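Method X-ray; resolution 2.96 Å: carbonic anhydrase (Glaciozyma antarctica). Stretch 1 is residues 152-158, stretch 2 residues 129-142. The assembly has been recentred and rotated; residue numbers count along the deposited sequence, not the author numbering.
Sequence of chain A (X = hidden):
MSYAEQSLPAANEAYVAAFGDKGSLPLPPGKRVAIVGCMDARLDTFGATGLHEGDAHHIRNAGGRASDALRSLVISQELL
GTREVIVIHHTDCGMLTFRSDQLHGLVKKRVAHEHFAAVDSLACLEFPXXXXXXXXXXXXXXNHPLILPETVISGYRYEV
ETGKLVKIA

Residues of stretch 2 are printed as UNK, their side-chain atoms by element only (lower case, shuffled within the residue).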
# COMPACT_ATOMS: atom_id res chain seq x y z
N VAL A 152 -0.43 16.55 11.00
CA VAL A 152 -0.02 15.78 12.21
C VAL A 152 0.54 14.49 11.71
O VAL A 152 -0.04 13.85 10.83
CB VAL A 152 -1.12 15.46 13.29
CG1 VAL A 152 -2.11 16.61 13.44
CG2 VAL A 152 -1.83 14.14 13.02
N ILE A 153 1.69 14.12 12.26
CA ILE A 153 2.41 12.94 11.81
C ILE A 153 2.87 12.15 13.03
O ILE A 153 3.45 12.72 13.96
CB ILE A 153 3.61 13.31 10.87
CG1 ILE A 153 3.16 14.20 9.69
CG2 ILE A 153 4.25 12.06 10.29
CD1 ILE A 153 4.26 15.07 9.13
N SER A 154 2.62 10.85 13.00
CA SER A 154 2.99 9.95 14.07
C SER A 154 3.44 8.63 13.49
O SER A 154 3.10 8.28 12.37
CB SER A 154 1.84 9.74 15.07
OG SER A 154 0.55 9.62 14.44
N GLY A 155 4.22 7.90 14.27
CA GLY A 155 4.82 6.65 13.83
C GLY A 155 4.74 5.59 14.91
O GLY A 155 5.05 5.85 16.10
N TYR A 156 4.33 4.39 14.49
CA TYR A 156 4.05 3.29 15.38
C TYR A 156 4.74 2.04 14.90
O TYR A 156 4.82 1.80 13.69
CB TYR A 156 2.54 3.03 15.41
CG TYR A 156 1.78 4.12 16.12
CD1 TYR A 156 1.53 5.32 15.47
CD2 TYR A 156 1.35 3.97 17.43
CE1 TYR A 156 0.86 6.35 16.12
CE2 TYR A 156 0.66 4.98 18.08
CZ TYR A 156 0.42 6.19 17.43
OH TYR A 156 -0.23 7.24 18.06
N ARG A 157 5.25 1.28 15.86
CA ARG A 157 5.74 -0.07 15.67
C ARG A 157 4.57 -1.00 15.87
O ARG A 157 4.13 -1.20 17.00
CB ARG A 157 6.81 -0.42 16.71
CG ARG A 157 7.22 -1.90 16.71
CD ARG A 157 8.39 -2.15 17.65
NE ARG A 157 7.94 -1.99 19.02
CZ ARG A 157 8.64 -1.43 20.00
NH1 ARG A 157 9.87 -0.95 19.80
NH2 ARG A 157 8.09 -1.34 21.21
N TYR A 158 4.08 -1.57 14.79
CA TYR A 158 3.20 -2.72 14.93
C TYR A 158 3.99 -3.93 15.41
O TYR A 158 4.97 -4.30 14.78
CB TYR A 158 2.51 -3.06 13.61
CG TYR A 158 1.58 -4.23 13.73
CD1 TYR A 158 0.34 -4.11 14.36
CD2 TYR A 158 1.93 -5.46 13.24
CE1 TYR A 158 -0.51 -5.19 14.49
CE2 TYR A 158 1.09 -6.54 13.36
CZ TYR A 158 -0.13 -6.39 13.99
OH TYR A 158 -0.93 -7.50 14.08
N UNK A 129 17.05 -1.23 11.82
CA UNK A 129 16.36 -1.09 13.10
C UNK A 129 14.92 -0.65 12.86
O UNK A 129 14.68 0.31 12.09
c UNK A 129 17.08 -0.07 14.01
o UNK A 129 15.67 0.90 15.71
o UNK A 129 16.86 -0.88 16.21
c UNK A 129 16.48 -0.01 15.40
N UNK A 130 13.98 -1.32 13.53
CA UNK A 130 12.57 -1.07 13.30
C UNK A 130 12.20 0.30 13.80
O UNK A 130 11.51 1.03 13.12
c UNK A 130 11.89 -3.46 13.32
c UNK A 130 10.22 -1.68 13.88
c UNK A 130 11.68 -2.10 13.96
N UNK A 131 12.65 0.66 14.99
CA UNK A 131 12.23 1.92 15.58
C UNK A 131 12.93 3.14 14.94
O UNK A 131 12.28 4.14 14.60
o UNK A 131 10.89 1.28 18.79
c UNK A 131 11.42 0.91 17.75
o UNK A 131 11.14 -0.17 17.22
c UNK A 131 12.42 1.85 17.08
N UNK A 132 14.24 3.03 14.74
CA UNK A 132 14.96 4.10 14.01
C UNK A 132 14.38 4.33 12.60
O UNK A 132 14.39 5.46 12.13
c UNK A 132 16.85 5.36 16.08
o UNK A 132 16.92 6.58 16.36
c UNK A 132 16.50 3.88 13.95
c UNK A 132 17.36 4.92 14.70
o UNK A 132 16.38 4.52 16.89
N UNK A 133 13.86 3.28 11.95
CA UNK A 133 13.29 3.45 10.62
C UNK A 133 11.99 4.24 10.71
O UNK A 133 11.65 5.00 9.77
c UNK A 133 13.08 2.12 9.91
o UNK A 133 12.27 1.26 10.67
N UNK A 134 11.31 4.08 11.85
CA UNK A 134 10.08 4.81 12.13
C UNK A 134 10.40 6.25 12.43
O UNK A 134 9.88 7.16 11.77
c UNK A 134 8.28 2.04 14.11
c UNK A 134 8.75 2.85 12.92
c UNK A 134 8.09 5.12 13.60
c UNK A 134 9.27 4.22 13.29
N UNK A 135 11.29 6.47 13.39
CA UNK A 135 11.78 7.82 13.68
C UNK A 135 12.22 8.54 12.40
O UNK A 135 11.77 9.64 12.12
c UNK A 135 12.95 7.77 14.66
c UNK A 135 13.75 7.21 17.02
c UNK A 135 13.35 6.89 18.45
c UNK A 135 12.55 7.32 16.07
n UNK A 135 14.07 7.80 19.39
N UNK A 136 13.09 7.90 11.63
CA UNK A 136 13.60 8.44 10.37
C UNK A 136 12.48 8.76 9.40
O UNK A 136 12.42 9.87 8.86
c UNK A 136 14.61 7.49 9.70
c UNK A 136 16.06 7.75 10.12
c UNK A 136 16.93 6.50 10.22
o UNK A 136 17.18 5.83 9.20
o UNK A 136 17.41 6.19 11.34
N UNK A 137 11.56 7.82 9.17
CA UNK A 137 10.42 8.13 8.28
C UNK A 137 9.48 9.23 8.79
O UNK A 137 9.02 10.05 8.03
c UNK A 137 9.61 6.87 7.98
o UNK A 137 11.15 6.54 6.18
o UNK A 137 9.60 5.06 6.49
c UNK A 137 10.17 6.10 6.82
N UNK A 138 9.18 9.25 10.07
CA UNK A 138 8.35 10.31 10.60
C UNK A 138 9.00 11.68 10.36
O UNK A 138 8.40 12.59 9.75
c UNK A 138 7.38 11.30 12.70
c UNK A 138 7.33 8.84 12.33
c UNK A 138 8.12 10.11 12.11
N UNK A 139 10.23 11.83 10.85
CA UNK A 139 11.02 13.06 10.71
C UNK A 139 11.04 13.56 9.27
O UNK A 139 10.76 14.73 8.99
c UNK A 139 12.45 12.80 11.15
N UNK A 140 11.43 12.65 8.37
CA UNK A 140 11.49 12.91 6.95
C UNK A 140 10.22 13.62 6.49
O UNK A 140 10.30 14.66 5.82
c UNK A 140 12.50 12.17 3.95
c UNK A 140 10.45 11.02 4.15
c UNK A 140 11.69 11.56 6.24
c UNK A 140 12.38 12.17 2.56
c UNK A 140 11.29 11.61 1.97
c UNK A 140 11.53 11.61 4.75
c UNK A 140 10.32 11.03 2.76
N UNK A 141 9.07 13.06 6.86
CA UNK A 141 7.78 13.56 6.40
C UNK A 141 7.47 14.87 7.11
O UNK A 141 6.92 15.78 6.52
c UNK A 141 6.68 12.54 6.68
c UNK A 141 6.38 11.57 4.38
c UNK A 141 6.62 11.26 5.85
c UNK A 141 5.51 10.37 6.38
N UNK A 142 7.84 14.94 8.38
CA UNK A 142 7.69 16.15 9.16
C UNK A 142 8.48 17.29 8.60
O UNK A 142 8.25 18.41 8.99
c UNK A 142 8.16 15.94 10.59
c UNK A 142 7.49 15.24 12.91
n UNK A 142 6.65 14.32 15.05
c UNK A 142 6.35 14.52 13.61
c UNK A 142 7.02 15.78 11.58

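Position 129 precedes the helix and carries two carbons, the second bearing two oxygens; it lies out of reach of the strand and is Asp129. Its OD2 accepts from the backbone N of residue 132 at 2.7 Å, a bond that caps the helix.

Position 130 has one carbon carrying two more, a valine pattern. One branch of Val130, CG1, lies 4.1 Å from Arg157 CG. At 131 two carbons again end in two oxygens, both near the Arg157 guanidinium, which identifies Asp131. Arg157 NH1 is 2.7 Å from Asp131 OD2 and donates a hydrogen bond to Asp131 OD1 at 3.0 Å, so the salt bridge engages both carboxylate oxygens.

Position 132 shows three carbons, the third with two oxygens, and touches nothing on the strand: Glu132. Position 133, one carbon then one oxygen, is Ser133, buried but likewise clear of the strand.

Four carbons at 134 fork at the first, one arm being two carbons long; this is Ile134. Its CG2 packs 3.6 Å from Gly155 CA, while CD1 reaches 3.5 Å from Tyr156 O and 3.9 Å from Arg157 CB. Position 135, four carbons in a row ending in nitrogen, points away and is Lys135. Position 136 has three carbons with two terminal oxygens, Glu136, and 137 has two carbons with two oxygens, Asp137; neither meets the strand.

At 138, one carbon carries two others. This is Val138, whose CG2 approaches Gly155 CA at 3.7 Å and whose CG1 lies 4.0 Å from Ile153 CG2. The single carbon at 139 is Ala139, directed away, and the carbon followed by a six-carbon ring at 140 is Phe140, out of reach. Position 141 has four carbons forked at the second, hence Leu141; its CB is 4.3 Å from Ile153 CD1. Position 142, four carbons in a row and a nitrogen, is Lys142, with CE 3.4 Å from Ile153 O and CG 3.8 Å from Ile153 CD1.

The helix runs nearly antiparallel to the strand, at 169°, and their axes approach to 8.0 Å. Gly155 makes this closeness possible: its CA lies 5.8 Å from Ile134 CA, and an ideal CB there would fall 2.5 Å from both Ile134 CG2 and Val138 CG2. Alternation along the strand directs Ile153 and Arg157 toward the helix. Ile153 meets the aliphatic surface of its later turns, whereas Arg157 combines apolar packing of its stem with a charged anchor at Asp131.

Stretch 2, residues 129-142: DVDESIKEDVAFLK
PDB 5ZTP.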